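Local structure of TetR-family transcriptional regulator (Streptomyces coelicolor, 2G7L) at residues 75-81 with 126-130; 87-91 with 134-138; 143-148 with 221-226; 151-155 with 213-218. The protein probably represses or otherwise regulates transcription as a TetR-family dimer, pairing an N-terminal helix-turn-helix DNA-binding domain with an all-helical C-terminal ligand-binding and dimerisation domain. All coordinates share one frame; numbering follows the deposited sequence. Where two conformers were deposited one is given.

Interaction 1 (75-81 with 126-130); sequences LGEVDLT and RLVER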
loop_
_atom_site.group_PDB
_atom_site.type_symbol
_atom_site.label_atom_id
_atom_site.label_comp_id
_atom_site.label_asym_id
_atom_site.label_seq_id
_atom_site.Cartn_x
_atom_site.Cartn_y
_atom_site.Cartn_z
ATOM N N LEU A 75 8.664 -5.708 -15.618
ATOM C CA LEU A 75 8.635 -4.257 -15.881
ATOM C C LEU A 75 9.427 -3.845 -17.121
ATOM O O LEU A 75 9.475 -2.661 -17.458
ATOM C CB LEU A 75 9.177 -3.479 -14.659
ATOM C CG LEU A 75 8.179 -2.931 -13.628
ATOM C CD1 LEU A 75 6.840 -3.613 -13.700
ATOM C CD2 LEU A 75 8.743 -2.961 -12.219
ATOM N N GLY A 76 10.091 -4.811 -17.776
ATOM C CA GLY A 76 10.730 -4.551 -19.057
ATOM C C GLY A 76 9.677 -4.371 -20.145
ATOM O O GLY A 76 9.966 -3.821 -21.224
ATOM N N GLU A 77 8.458 -4.826 -19.877
ATOM C CA GLU A 77 7.380 -4.695 -20.856
ATOM C C GLU A 77 6.871 -3.234 -20.951
ATOM O O GLU A 77 6.667 -2.721 -22.068
ATOM C CB GLU A 77 6.246 -5.712 -20.608
ATOM C CG GLU A 77 5.239 -5.325 -19.493
ATOM C CD GLU A 77 4.318 -6.489 -19.051
ATOM O OE1 GLU A 77 4.743 -7.304 -18.155
ATOM O OE2 GLU A 77 3.155 -6.545 -19.569
ATOM N N VAL A 78 6.703 -2.565 -19.802
ATOM C CA VAL A 78 6.258 -1.146 -19.766
ATOM C C VAL A 78 7.004 -0.143 -20.694
ATOM O O VAL A 78 8.245 -0.165 -20.834
ATOM C CB VAL A 78 5.956 -0.577 -18.279
ATOM C CG1 VAL A 78 6.502 -1.458 -17.175
ATOM C CG2 VAL A 78 6.406 0.890 -18.094
ATOM N N ASP A 79 6.184 0.707 -21.329
ATOM C CA ASP A 79 6.589 1.711 -22.333
ATOM C C ASP A 79 7.138 2.996 -21.701
ATOM O O ASP A 79 6.376 3.829 -21.190
ATOM C CB ASP A 79 5.403 2.074 -23.257
ATOM C CG ASP A 79 4.155 1.150 -23.072
ATOM O OD1 ASP A 79 3.190 1.307 -23.875
ATOM O OD2 ASP A 79 4.108 0.287 -22.151
ATOM N N LEU A 80 8.459 3.140 -21.731
ATOM C CA LEU A 80 9.153 4.325 -21.239
ATOM C C LEU A 80 9.535 5.271 -22.404
ATOM O O LEU A 80 10.473 6.087 -22.317
ATOM C CB LEU A 80 10.392 3.896 -20.453
ATOM C CG LEU A 80 10.167 2.973 -19.248
ATOM C CD1 LEU A 80 11.425 2.935 -18.479
ATOM C CD2 LEU A 80 9.035 3.453 -18.364
ATOM N N THR A 81 8.779 5.133 -23.490
ATOM C CA THR A 81 8.944 5.878 -24.735
ATOM C C THR A 81 7.746 6.808 -24.935
ATOM O O THR A 81 7.923 8.014 -25.187
ATOM C CB THR A 81 8.976 4.899 -25.958
ATOM O OG1 THR A 81 7.869 3.970 -25.880
ATOM C CG2 THR A 81 10.301 4.133 -26.027
ATOM N N ARG A 126 15.041 2.152 -14.552
ATOM C CA ARG A 126 14.594 2.834 -15.759
ATOM C C ARG A 126 13.203 3.469 -15.658
ATOM O O ARG A 126 12.971 4.573 -16.185
ATOM C CB ARG A 126 14.636 1.912 -16.998
ATOM C CG ARG A 126 16.087 1.791 -17.613
ATOM C CD ARG A 126 16.071 0.920 -18.892
ATOM N NE ARG A 126 14.923 0.004 -18.917
ATOM C CZ ARG A 126 13.911 0.045 -19.793
ATOM N NH1 ARG A 126 13.895 0.977 -20.758
ATOM N NH2 ARG A 126 12.904 -0.852 -19.693
ATOM N N LEU A 127 12.262 2.723 -15.067
ATOM C CA LEU A 127 10.981 3.303 -14.655
ATOM C C LEU A 127 11.184 4.504 -13.789
ATOM O O LEU A 127 10.631 5.531 -14.090
ATOM C CB LEU A 127 10.110 2.296 -13.913
ATOM C CG LEU A 127 8.738 2.820 -13.435
ATOM C CD1 LEU A 127 7.738 2.848 -14.597
ATOM C CD2 LEU A 127 8.267 1.797 -12.379
ATOM N N VAL A 128 11.956 4.413 -12.721
ATOM C CA VAL A 128 12.123 5.582 -11.876
ATOM C C VAL A 128 12.763 6.779 -12.578
ATOM O O VAL A 128 12.284 7.900 -12.407
ATOM C CB VAL A 128 12.557 5.356 -10.320
ATOM C CG1 VAL A 128 12.491 3.901 -9.803
ATOM C CG2 VAL A 128 13.683 6.294 -9.753
ATOM N N GLU A 129 13.802 6.523 -13.400
ATOM C CA GLU A 129 14.508 7.590 -14.139
ATOM C C GLU A 129 13.486 8.366 -14.990
ATOM O O GLU A 129 13.459 9.556 -14.996
ATOM C CB GLU A 129 15.620 6.938 -15.034
ATOM C CG GLU A 129 16.189 7.870 -16.075
ATOM C CD GLU A 129 17.110 8.852 -15.448
ATOM O OE1 GLU A 129 17.451 8.600 -14.266
ATOM O OE2 GLU A 129 17.477 9.887 -16.116
ATOM N N ARG A 130 12.645 7.649 -15.699
ATOM C CA ARG A 130 11.671 8.201 -16.568
ATOM C C ARG A 130 10.539 8.966 -15.833
ATOM O O ARG A 130 10.018 9.958 -16.330
ATOM C CB ARG A 130 11.040 7.033 -17.318
ATOM C CG ARG A 130 9.926 7.438 -18.327
ATOM C CD ARG A 130 10.503 8.410 -19.436
ATOM N NE ARG A 130 9.491 8.649 -20.469
ATOM C CZ ARG A 130 9.481 9.711 -21.283
ATOM N NH1 ARG A 130 10.424 10.670 -21.177
ATOM N NH2 ARG A 130 8.492 9.815 -22.160
#
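L80 reaches from the loop that follows helix 63-74 and lies across helix 122-136, so that the link out of the N-terminal DNA-binding part of this TetR-type fold is packed against the all-helical C-terminal body. Its two methyl branches divide the work. CD1 presses on the helix backbone, 3.2 Å from R126 O, and also sits over one face of the R126 guanidinium, displaced toward its rim. CD2 meets L127 CD1 at 4.0 Å, the two leucine side chains crossing at about a right angle, and V78 CG2 touches that same L127 methyl at 4.2 Å. R130 runs past L80 in the opposite sense, its CG lying 4.1 Å from L80 CD2.

Farther out, R126 bends at chi3 (-23°), which turns its guanidinium toward G76; N123 holds NH2 by a weak hydrogen bond. L75, V78 and L127 also touch helix 89-106, through V103, S99 and Y100 respectively. The guanidinium of R130 is steadied weakly, by Q92 and by a long ion pair with E133. Although R130 NE comes within 3.3 Å of L80 O, the angle there is too poor for a hydrogen bond.

Interaction 2 (87-91 with 134-138); sequences EDWRE and LLARS
The indole of W89 lies with one face against the backbone at R137 and S138, and that face carries most of the contact. S138 CB stands over the six-membered ring, 3.8 Å from its centroid and 26° off the normal, in a CH-pi contact, while R137 C and S138 CA lie over the same face toward the rim. The opposite face is backed by R90 CB, so the ring is sandwiched between its own helix and the incoming chain. W89 takes up the hindered rotamer with CG between the backbone N and the carbonyl carbon (chi1 65°), which folds the ring back over its own helix.

R137 slides past the tryptophan in the opposite direction, with its CB 3.5 Å from W89 CB. In the TetR-type C-terminal bundle the contact joins the start of helix 89-106 to the C-terminal end of helix 122-136. L135 CD1 approaches W89 CZ3 at 4.2 Å, and L134 CD2 lies alongside the W89 backbone.

S138 OG donates to L135 O at 2.9 Å, nearly in line with the carbonyl, and that oxygen also accepts from S138 N; the hydroxyl is hydrogen-bonded to A140 N as well. In one of its two conformers R137 forms a salt bridge with E133, and there E87 OE1, 4.5 Å from R137 NH2, adds only a charge interaction from well outside the guanidinium plane.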
loop_
_atom_site.group_PDB
_atom_site.type_symbol
_atom_site.label_atom_id
_atom_site.label_comp_id
_atom_site.label_asym_id
_atom_site.label_seq_id
_atom_site.Cartn_x
_atom_site.Cartn_y
_atom_site.Cartn_z
ATOM N N GLU A 87 4.346 15.546 -27.425
ATOM C CA GLU A 87 5.082 15.745 -26.176
ATOM C C GLU A 87 4.523 16.842 -25.225
ATOM O O GLU A 87 4.644 18.085 -25.516
ATOM C CB GLU A 87 6.588 15.975 -26.444
ATOM C CG GLU A 87 7.166 17.301 -25.828
ATOM C CD GLU A 87 8.582 17.158 -25.261
ATOM O OE1 GLU A 87 8.951 17.960 -24.351
ATOM O OE2 GLU A 87 9.326 16.240 -25.714
ATOM N N ASP A 88 3.835 16.380 -24.162
ATOM C CA ASP A 88 4.071 16.919 -22.795
ATOM C C ASP A 88 3.646 16.129 -21.528
ATOM O O ASP A 88 2.840 15.185 -21.556
ATOM C CB ASP A 88 4.031 18.460 -22.613
ATOM C CG ASP A 88 5.363 19.018 -21.933
ATOM O OD1 ASP A 88 5.383 20.200 -21.540
ATOM O OD2 ASP A 88 6.398 18.298 -21.791
ATOM N N TRP A 89 4.264 16.581 -20.440
ATOM C CA TRP A 89 4.826 15.722 -19.422
ATOM C C TRP A 89 3.778 15.008 -18.575
ATOM O O TRP A 89 3.935 13.831 -18.244
ATOM C CB TRP A 89 5.797 16.550 -18.577
ATOM C CG TRP A 89 5.108 17.660 -17.806
ATOM C CD1 TRP A 89 5.000 18.986 -18.169
ATOM C CD2 TRP A 89 4.436 17.534 -16.546
ATOM N NE1 TRP A 89 4.323 19.689 -17.193
ATOM C CE2 TRP A 89 3.941 18.818 -16.203
ATOM C CE3 TRP A 89 4.203 16.459 -15.666
ATOM C CZ2 TRP A 89 3.211 19.050 -15.027
ATOM C CZ3 TRP A 89 3.474 16.692 -14.524
ATOM C CH2 TRP A 89 2.993 17.979 -14.204
ATOM N N ARG A 90 2.681 15.707 -18.282
ATOM C CA ARG A 90 1.685 15.244 -17.316
ATOM C C ARG A 90 0.906 14.088 -17.884
ATOM O O ARG A 90 0.647 13.099 -17.203
ATOM C CB ARG A 90 0.751 16.405 -16.889
ATOM C CG ARG A 90 -0.244 16.003 -15.847
ATOM C CD ARG A 90 -0.858 17.177 -15.167
ATOM N NE ARG A 90 -1.935 16.753 -14.289
ATOM C CZ ARG A 90 -2.152 17.280 -13.081
ATOM N NH1 ARG A 90 -1.357 18.258 -12.637
ATOM N NH2 ARG A 90 -3.181 16.850 -12.324
ATOM N N GLU A 91 0.526 14.221 -19.143
ATOM C CA GLU A 91 -0.181 13.142 -19.837
ATOM C C GLU A 91 0.690 11.864 -20.059
ATOM O O GLU A 91 0.189 10.712 -19.976
ATOM C CB GLU A 91 -0.675 13.676 -21.180
ATOM C CG GLU A 91 -1.213 12.606 -22.147
ATOM C CD GLU A 91 -1.160 13.074 -23.616
ATOM O OE1 GLU A 91 -0.156 13.741 -24.004
ATOM O OE2 GLU A 91 -2.131 12.764 -24.375
ATOM N N LEU A 134 9.921 13.099 -16.417
ATOM C CA LEU A 134 8.615 13.662 -16.730
ATOM C C LEU A 134 8.115 14.577 -15.598
ATOM O O LEU A 134 7.735 15.735 -15.811
ATOM C CB LEU A 134 7.632 12.525 -16.971
ATOM C CG LEU A 134 7.827 11.745 -18.265
ATOM C CD1 LEU A 134 6.799 10.645 -18.423
ATOM C CD2 LEU A 134 7.694 12.660 -19.519
ATOM N N LEU A 135 8.111 14.063 -14.378
ATOM C CA LEU A 135 7.604 14.881 -13.289
ATOM C C LEU A 135 8.360 16.187 -13.167
ATOM O O LEU A 135 7.806 17.224 -12.804
ATOM C CB LEU A 135 7.602 14.100 -11.939
ATOM C CG LEU A 135 6.869 14.819 -10.781
ATOM C CD1 LEU A 135 5.362 15.236 -11.114
ATOM C CD2 LEU A 135 6.988 14.040 -9.479
ATOM N N ALA A 136 9.656 16.131 -13.406
ATOM C CA ALA A 136 10.548 17.308 -13.266
ATOM C C ALA A 136 10.163 18.511 -14.231
ATOM O O ALA A 136 10.436 19.674 -13.902
ATOM C CB ALA A 136 12.022 16.875 -13.505
ATOM N N ARG A 137 9.515 18.179 -15.349
ATOM C CA ARG A 137 9.127 19.140 -16.400
ATOM C C ARG A 137 8.056 20.081 -15.865
ATOM O O ARG A 137 7.865 21.185 -16.390
ATOM C CB ARG A 137 8.658 18.381 -17.669
ATOM C CG ARG A 137 9.813 17.526 -18.305
ATOM C CD ARG A 137 9.579 16.807 -19.662
ATOM N NE ARG A 137 10.857 16.239 -20.173
ATOM C CZ ARG A 137 10.983 15.229 -21.043
ATOM N NH1 ARG A 137 12.185 14.814 -21.399
ATOM N NH2 ARG A 137 9.929 14.598 -21.548
ATOM N N SER A 138 7.364 19.636 -14.798
ATOM C CA SER A 138 6.364 20.451 -14.127
ATOM C C SER A 138 7.000 21.775 -13.669
ATOM O O SER A 138 6.278 22.715 -13.393
ATOM C CB SER A 138 5.842 19.700 -12.878
ATOM O OG SER A 138 6.833 19.738 -11.825
#

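Interaction 3 (143-148 with 221-226); sequences AQVAWG and ITRTPV
G148 and I221 bring the two backbones to 5.7 Å between CA atoms, and from there the chain leaves helix 206-223 at T224 and runs on through P225 to V226 beside helix 142-161. The missing side chain of G148 leaves room for I221, whose CD1 lies 3.6 Å from G148 CA. Q144 reaches from its helix to the end of the other. Its CG is anti to the carbonyl carbon (chi1 -70°) and the chain is extended beyond it, carrying the amide to the last turn, where NE2 donates to I221 O at 3.0 Å. The bond is moderately bent, 147° at the hydrogen; the donor lies in the carbonyl plane, while I221 O is tilted from the plane of the glutamine amide. On the other side of the amide group, OE1 rests 3.3 Å from P225 CA.

V226 closes the contact. Its CG2 stands almost squarely over the six-membered ring of W147, 3.9 Å from the centroid and 5° off the normal, a CH-pi contact, and its CG1 packs 3.7 Å from A143 CB.

These segments belong to the C-terminal TetR-type domain and also face the second subunit: R209 of that subunit makes a cation-pi contact with W147, and its W212 donates to T224 O. I221 O lies in the last turn of its helix, where a carbonyl may lack its usual helical N-H partner; T224 N reaches it only weakly, and the Q144 amide supplies a further donor.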
loop_
_atom_site.group_PDB
_atom_site.type_symbol
_atom_site.label_atom_id
_atom_site.label_comp_id
_atom_site.label_asym_id
_atom_site.label_seq_id
_atom_site.Cartn_x
_atom_site.Cartn_y
_atom_site.Cartn_z
ATOM N N ALA A 143 13.181 18.674 -4.639
ATOM C CA ALA A 143 12.810 17.880 -3.464
ATOM C C ALA A 143 11.425 17.264 -3.656
ATOM O O ALA A 143 11.190 16.092 -3.333
ATOM C CB ALA A 143 12.869 18.702 -2.212
ATOM N N GLN A 144 10.522 18.034 -4.266
ATOM C CA GLN A 144 9.146 17.631 -4.506
ATOM C C GLN A 144 9.071 16.630 -5.614
ATOM O O GLN A 144 8.200 15.707 -5.619
ATOM C CB GLN A 144 8.284 18.841 -4.847
ATOM C CG GLN A 144 8.096 19.722 -3.628
ATOM C CD GLN A 144 7.678 21.169 -3.960
ATOM O OE1 GLN A 144 8.267 22.107 -3.440
ATOM N NE2 GLN A 144 6.649 21.328 -4.768
ATOM N N VAL A 145 9.945 16.778 -6.612
ATOM C CA VAL A 145 9.916 15.716 -7.648
ATOM C C VAL A 145 10.511 14.378 -7.138
ATOM O O VAL A 145 10.029 13.356 -7.498
ATOM C CB VAL A 145 10.271 16.174 -9.122
ATOM C CG1 VAL A 145 10.544 17.694 -9.290
ATOM C CG2 VAL A 145 11.103 15.205 -9.909
ATOM N N ALA A 146 11.489 14.453 -6.255
ATOM C CA ALA A 146 12.181 13.314 -5.676
ATOM C C ALA A 146 11.257 12.516 -4.721
ATOM O O ALA A 146 11.119 11.317 -4.900
ATOM C CB ALA A 146 13.462 13.836 -4.908
ATOM N N TRP A 147 10.618 13.198 -3.738
ATOM C CA TRP A 147 9.637 12.568 -2.854
ATOM C C TRP A 147 8.342 12.246 -3.586
ATOM O O TRP A 147 7.655 11.257 -3.274
ATOM C CB TRP A 147 9.420 13.426 -1.612
ATOM C CG TRP A 147 10.611 13.466 -0.681
ATOM C CD1 TRP A 147 11.881 13.146 -0.978
ATOM C CD2 TRP A 147 10.609 13.868 0.706
ATOM N NE1 TRP A 147 12.723 13.363 0.146
ATOM C CE2 TRP A 147 11.939 13.808 1.175
ATOM C CE3 TRP A 147 9.600 14.248 1.598
ATOM C CZ2 TRP A 147 12.291 14.115 2.513
ATOM C CZ3 TRP A 147 9.948 14.571 2.890
ATOM C CH2 TRP A 147 11.273 14.508 3.338
ATOM N N GLY A 148 8.035 12.998 -4.640
ATOM C CA GLY A 148 6.826 12.758 -5.376
ATOM C C GLY A 148 6.772 11.468 -6.159
ATOM O O GLY A 148 5.752 10.794 -6.233
ATOM N N ILE A 221 1.736 17.228 -5.071
ATOM C CA ILE A 221 3.214 17.183 -5.125
ATOM C C ILE A 221 3.790 18.532 -5.628
ATOM O O ILE A 221 4.704 19.120 -5.006
ATOM C CB ILE A 221 3.713 16.029 -6.012
ATOM C CG1 ILE A 221 3.461 14.662 -5.327
ATOM C CG2 ILE A 221 5.242 16.226 -6.400
ATOM C CD1 ILE A 221 3.423 13.516 -6.337
ATOM N N THR A 222 3.218 19.043 -6.718
ATOM C CA THR A 222 3.776 20.277 -7.328
ATOM C C THR A 222 3.591 21.486 -6.422
ATOM O O THR A 222 4.416 22.405 -6.461
ATOM C CB THR A 222 3.220 20.564 -8.708
ATOM O OG1 THR A 222 1.784 20.621 -8.659
ATOM C CG2 THR A 222 3.637 19.460 -9.706
ATOM N N ARG A 223 2.585 21.450 -5.529
ATOM C CA ARG A 223 2.333 22.606 -4.717
ATOM C C ARG A 223 2.760 22.580 -3.281
ATOM O O ARG A 223 2.705 23.600 -2.601
ATOM C CB ARG A 223 0.931 23.127 -4.925
ATOM C CG ARG A 223 -0.116 22.510 -4.168
ATOM C CD ARG A 223 -1.327 22.328 -5.098
ATOM N NE ARG A 223 -1.207 23.058 -6.362
ATOM C CZ ARG A 223 -2.182 23.170 -7.273
ATOM N NH1 ARG A 223 -3.376 22.611 -7.085
ATOM N NH2 ARG A 223 -1.958 23.851 -8.402
ATOM N N THR A 224 3.311 21.462 -2.836
ATOM C CA THR A 224 3.663 21.325 -1.415
ATOM C C THR A 224 5.153 21.215 -1.223
ATOM O O THR A 224 5.736 20.232 -1.600
ATOM C CB THR A 224 2.995 20.047 -0.775
ATOM O OG1 THR A 224 1.599 19.980 -1.095
ATOM C CG2 THR A 224 3.180 20.040 0.694
ATOM N N PRO A 225 5.787 22.235 -0.644
ATOM C CA PRO A 225 7.213 22.199 -0.304
ATOM C C PRO A 225 7.569 21.073 0.681
ATOM O O PRO A 225 6.768 20.756 1.598
ATOM C CB PRO A 225 7.441 23.548 0.382
ATOM C CG PRO A 225 6.375 24.424 -0.156
ATOM C CD PRO A 225 5.176 23.544 -0.314
ATOM N N VAL A 226 8.748 20.468 0.474
ATOM C CA VAL A 226 9.308 19.570 1.441
ATOM C C VAL A 226 10.096 20.279 2.523
ATOM O O VAL A 226 11.050 21.032 2.240
ATOM C CB VAL A 226 9.917 18.205 0.861
ATOM C CG1 VAL A 226 9.616 17.999 -0.536
ATOM C CG2 VAL A 226 11.295 17.957 1.251
#

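Interaction 4 (151-155 with 213-218); sequences KLLQD and SFDVLV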
loop_
_atom_site.group_PDB
_atom_site.type_symbol
_atom_site.label_atom_id
_atom_site.label_comp_id
_atom_site.label_asym_id
_atom_site.label_seq_id
_atom_site.Cartn_x
_atom_site.Cartn_y
_atom_site.Cartn_z
ATOM N N LYS A 151 5.905 8.615 -3.970
ATOM C CA LYS A 151 4.469 8.653 -3.673
ATOM C C LYS A 151 3.617 8.212 -4.812
ATOM O O LYS A 151 2.662 7.485 -4.596
ATOM C CB LYS A 151 4.026 10.073 -3.220
ATOM C CG LYS A 151 4.323 10.261 -1.729
ATOM C CD LYS A 151 5.521 11.152 -1.384
ATOM C CE LYS A 151 6.399 10.679 -0.070
ATOM N NZ LYS A 151 7.781 10.202 -0.616
ATOM N N LEU A 152 3.912 8.663 -6.042
ATOM C CA LEU A 152 3.165 8.151 -7.237
ATOM C C LEU A 152 3.329 6.629 -7.448
ATOM O O LEU A 152 2.405 5.911 -7.842
ATOM C CB LEU A 152 3.630 8.897 -8.480
ATOM C CG LEU A 152 3.227 10.351 -8.678
ATOM C CD1 LEU A 152 4.172 11.007 -9.667
ATOM C CD2 LEU A 152 1.669 10.447 -9.037
ATOM N N LEU A 153 4.514 6.111 -7.148
ATOM C CA LEU A 153 4.735 4.667 -7.312
ATOM C C LEU A 153 4.037 3.886 -6.192
ATOM O O LEU A 153 3.360 2.872 -6.455
ATOM C CB LEU A 153 6.263 4.345 -7.369
ATOM C CG LEU A 153 6.950 4.724 -8.721
ATOM C CD1 LEU A 153 8.474 4.622 -8.691
ATOM C CD2 LEU A 153 6.360 3.934 -9.837
ATOM N N GLN A 154 4.250 4.336 -4.955
ATOM C CA GLN A 154 3.621 3.685 -3.804
ATOM C C GLN A 154 2.101 3.650 -3.923
ATOM O O GLN A 154 1.478 2.711 -3.525
ATOM C CB GLN A 154 3.983 4.373 -2.508
ATOM C CG GLN A 154 3.565 3.490 -1.284
ATOM C CD GLN A 154 3.570 4.284 -0.057
ATOM O OE1 GLN A 154 4.541 4.302 0.668
ATOM N NE2 GLN A 154 2.498 5.033 0.159
ATOM N N ASP A 155 1.522 4.694 -4.474
ATOM C CA ASP A 155 0.070 4.825 -4.631
ATOM C C ASP A 155 -0.468 3.795 -5.628
ATOM O O ASP A 155 -1.498 3.145 -5.359
ATOM C CB ASP A 155 -0.240 6.258 -5.077
ATOM C CG ASP A 155 -1.720 6.461 -5.485
ATOM O OD1 ASP A 155 -2.624 6.254 -4.605
ATOM O OD2 ASP A 155 -1.957 6.833 -6.671
ATOM N N SER A 213 -6.718 9.764 -8.166
ATOM C CA SER A 213 -5.577 10.055 -7.266
ATOM C C SER A 213 -4.271 10.487 -7.970
ATOM O O SER A 213 -3.367 11.167 -7.385
ATOM C CB SER A 213 -5.323 8.913 -6.300
ATOM O OG SER A 213 -4.888 7.806 -6.994
ATOM N N PHE A 214 -4.132 10.100 -9.220
ATOM C CA PHE A 214 -3.021 10.643 -10.019
ATOM C C PHE A 214 -3.028 12.191 -10.012
ATOM O O PHE A 214 -2.045 12.872 -9.619
ATOM C CB PHE A 214 -3.077 10.093 -11.469
ATOM C CG PHE A 214 -2.070 10.764 -12.386
ATOM C CD1 PHE A 214 -0.756 10.315 -12.441
ATOM C CD2 PHE A 214 -2.409 11.896 -13.121
ATOM C CE1 PHE A 214 0.195 10.995 -13.265
ATOM C CE2 PHE A 214 -1.455 12.570 -13.938
ATOM C CZ PHE A 214 -0.175 12.101 -14.011
ATOM N N ASP A 215 -4.162 12.752 -10.414
ATOM C CA ASP A 215 -4.366 14.248 -10.316
ATOM C C ASP A 215 -4.236 14.785 -8.917
ATOM O O ASP A 215 -3.543 15.756 -8.693
ATOM C CB ASP A 215 -5.742 14.598 -10.903
ATOM C CG ASP A 215 -5.768 14.424 -12.405
ATOM O OD1 ASP A 215 -4.739 14.816 -12.996
ATOM O OD2 ASP A 215 -6.784 13.932 -12.981
ATOM N N VAL A 216 -4.820 14.104 -7.939
ATOM C CA VAL A 216 -4.683 14.562 -6.556
ATOM C C VAL A 216 -3.226 14.643 -6.191
ATOM O O VAL A 216 -2.743 15.614 -5.561
ATOM C CB VAL A 216 -5.431 13.549 -5.554
ATOM C CG1 VAL A 216 -5.114 13.833 -4.152
ATOM C CG2 VAL A 216 -6.870 13.553 -5.813
ATOM N N LEU A 217 -2.497 13.576 -6.554
ATOM C CA LEU A 217 -1.105 13.504 -6.135
ATOM C C LEU A 217 -0.274 14.504 -6.897
ATOM O O LEU A 217 0.559 15.213 -6.308
ATOM C CB LEU A 217 -0.580 12.059 -6.366
ATOM C CG LEU A 217 -0.989 11.142 -5.188
ATOM C CD1 LEU A 217 -0.856 9.745 -5.626
ATOM C CD2 LEU A 217 -0.006 11.414 -4.007
ATOM N N VAL A 218 -0.454 14.560 -8.207
ATOM C CA VAL A 218 0.374 15.572 -9.014
ATOM C C VAL A 218 0.147 17.025 -8.553
ATOM O O VAL A 218 1.094 17.814 -8.192
ATOM C CB VAL A 218 0.131 15.344 -10.548
ATOM C CG1 VAL A 218 0.891 16.352 -11.350
ATOM C CG2 VAL A 218 0.693 13.925 -10.917
#
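L152 and L217 form the tight centre of a nearly antiparallel helix pair, the short axes 10.6 Å apart at closest approach and 157° apart in direction. The leucines slide past each other in opposite directions. A single methyl, L152 CD2, carries the apolar packing between the helices: it sits 3.8 Å from L217 CB and 4.1 Å from V218 CG2, and it approaches the F214 ring at CD1. V218 CG2, on the same helix as F214, lies over one face of that ring.

Toward S213 the contact becomes polar. D155 holds CG anti to its backbone nitrogen (chi1 171°), which swings the carboxylate across to the serine; OD2 comes 3.1 Å from S213 OG, a hydrogen bond not settled because another acceptor competes for the proton. L217 CD1 flanks the same carboxylate, 3.3 Å from D155 OD2. The loose side is the partly exposed flank at K151: CB meets L217 CD2 at 4.3 Å, but the rest of the side chain leads away and NZ bonds to W147 O on its own helix.

The pair belongs to the C-terminal TetR-type bundle. K151 also packs on W212 of the second subunit, and D155 on Q154 of that subunit. Within the chain, helix 89-106 meets L152 and F214 through L97, and helix 122-136 reaches L152 through L135.

In the fold
Three of the contacts bring helices or helix ends together; interaction 1 sets a loop on helix 122-136. Interactions 1 and 2 share that helix, their centres about 15 Å apart and their segments alternating along the chain; both close before interactions 3 and 4 open. Those two share helices 142-161 and 206-223, with centres about 11 Å apart and interaction 4 nested inside the loop that interaction 3 closes. Interaction 2 touches both, its centre about 14 Å from each of theirs, and a salt bridge from R90 to D215 ties it to interaction 4. Interactions 1, 3 and 4 all touch the second subunit, so the C-terminal helices are tied to one another, to the loop after helix 63-74 and to the partner.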